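Local coordinates for bifunctional thiamine biosynthesis protein ThiDN (PDB 2PHP), which probably makes thiamine phosphate by joining thiazole phosphate to the pyrimidine pyrophosphate through this C-terminal ThiN domain, and phosphorylates the pyrimidine through its N-terminal kinase part, at residues Leu84-Phe89 and Trp132-Ala137. Sequence-based numbering, arbitrary orientation.
Sequences LSASKF and WGTKIA
Phe-89 N bonds Ala-86 O at 2.9 Å, fixing the backbone from which the Phe-89 ring reaches towards 132-137. The ring turns its edge to Ser-85 O of its own segment, the oxygen lying in the ring plane 3.6 Å from CD2 of Phe-89. Across the contact the ring tip lies against Lys-135, with Phe-89 CZ 3.9 Å from the backbone O of Lys-135, which it meets obliquely, and 4.1 Å from its CG. The extended lysine chain crosses the phenyl group at roughly a right angle and carries its ammonium end away from 84-89. Val-144, Cys-138 and Glu-139 also touch the ring. The contact joins helices 77-87 and 129-141 in the ThiN domain, whose family belongs to the AraD-like clan and which has a mixed sheet; Ile-148 of its strand 147-150 touches Thr-134. At the closest approach of the backbones, Ser-85 CA and Thr-134 CA are 6.3 Å apart, and small side chains fill the gap. Thr-134 CG2, anti to the backbone N, lies against the turn at Ser-85 and Ala-86, 3.6 Å from Ser-85 CB and 3.7 Å from Ala-86 N, with Ala-86 CB slightly farther off. Ser-85 also touches Glu-131, one turn before Lys-135 on helix 129-141. No hydrogen bond spans the two segments. Both hydroxyls bond back into their own helices, Ser-85 OG to Lys-81 O and Thr-134 OG1 to Met-130 O.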
# COMPACT_ATOMS: atom_id res chain seq x y z
N LEU B 84 14.10 12.21 22.95
CA LEU B 84 15.41 12.43 23.54
C LEU B 84 15.38 13.56 24.55
O LEU B 84 16.11 13.52 25.55
CB LEU B 84 16.46 12.70 22.46
CG LEU B 84 17.08 11.44 21.87
CD1 LEU B 84 16.00 10.59 21.20
CD2 LEU B 84 18.17 11.81 20.88
N SER B 85 14.56 14.58 24.30
CA SER B 85 14.45 15.70 25.24
C SER B 85 13.76 15.25 26.53
O SER B 85 14.24 15.52 27.63
CB SER B 85 13.67 16.86 24.62
OG SER B 85 14.40 17.49 23.58
N ALA B 86 12.63 14.57 26.39
CA ALA B 86 11.89 14.11 27.55
C ALA B 86 12.67 13.09 28.37
O ALA B 86 12.54 13.04 29.60
CB ALA B 86 10.55 13.52 27.12
N SER B 87 13.47 12.26 27.70
CA SER B 87 14.24 11.24 28.40
C SER B 87 15.22 11.84 29.41
O SER B 87 15.62 11.17 30.36
CB SER B 87 14.99 10.33 27.41
OG SER B 87 16.02 11.02 26.73
N LYS B 88 15.60 13.10 29.20
CA LYS B 88 16.52 13.80 30.10
C LYS B 88 15.85 14.03 31.46
O LYS B 88 16.53 14.23 32.47
CB LYS B 88 16.94 15.14 29.51
CG LYS B 88 17.75 15.04 28.22
CD LYS B 88 19.05 14.28 28.44
CE LYS B 88 19.91 14.21 27.17
NZ LYS B 88 21.22 13.52 27.43
N PHE B 89 14.52 14.01 31.48
CA PHE B 89 13.76 14.20 32.70
C PHE B 89 13.35 12.86 33.30
O PHE B 89 13.31 12.70 34.52
CB PHE B 89 12.52 15.04 32.42
CG PHE B 89 12.83 16.47 32.10
CD1 PHE B 89 12.73 17.45 33.08
CD2 PHE B 89 13.27 16.83 30.83
CE1 PHE B 89 13.07 18.77 32.81
CE2 PHE B 89 13.62 18.14 30.55
CZ PHE B 89 13.51 19.12 31.54
N TRP B 132 13.50 22.53 22.63
CA TRP B 132 13.22 23.61 23.56
C TRP B 132 11.82 23.53 24.16
O TRP B 132 11.64 23.67 25.38
CB TRP B 132 13.39 24.95 22.84
CG TRP B 132 12.82 26.09 23.60
CD1 TRP B 132 13.40 26.78 24.63
CD2 TRP B 132 11.50 26.63 23.44
NE1 TRP B 132 12.52 27.71 25.13
CE2 TRP B 132 11.35 27.64 24.42
CE3 TRP B 132 10.44 26.36 22.57
CZ2 TRP B 132 10.17 28.38 24.55
CZ3 TRP B 132 9.26 27.10 22.71
CH2 TRP B 132 9.14 28.10 23.69
N GLY B 133 10.82 23.31 23.31
CA GLY B 133 9.45 23.23 23.77
C GLY B 133 9.21 22.08 24.73
O GLY B 133 8.48 22.22 25.72
N THR B 134 9.81 20.93 24.44
CA THR B 134 9.65 19.76 25.29
C THR B 134 10.29 20.07 26.64
O THR B 134 9.70 19.80 27.69
CB THR B 134 10.33 18.52 24.68
OG1 THR B 134 9.66 18.18 23.45
CG2 THR B 134 10.26 17.34 25.64
N LYS B 135 11.49 20.63 26.61
CA LYS B 135 12.21 20.99 27.83
C LYS B 135 11.34 21.92 28.68
O LYS B 135 11.07 21.63 29.84
CB LYS B 135 13.54 21.66 27.48
CG LYS B 135 14.47 21.89 28.66
CD LYS B 135 15.81 22.44 28.17
CE LYS B 135 16.79 22.66 29.31
NZ LYS B 135 18.12 23.05 28.78
N ILE B 136 10.90 23.03 28.09
CA ILE B 136 10.06 23.99 28.80
C ILE B 136 8.84 23.31 29.44
O ILE B 136 8.56 23.50 30.62
CB ILE B 136 9.54 25.10 27.87
CG1 ILE B 136 10.69 25.99 27.41
CG2 ILE B 136 8.48 25.93 28.58
CD1 ILE B 136 11.39 26.70 28.55
N ALA B 137 8.12 22.53 28.64
CA ALA B 137 6.93 21.83 29.10
C ALA B 137 7.24 20.90 30.27
O ALA B 137 6.45 20.80 31.21
CB ALA B 137 6.31 21.03 27.96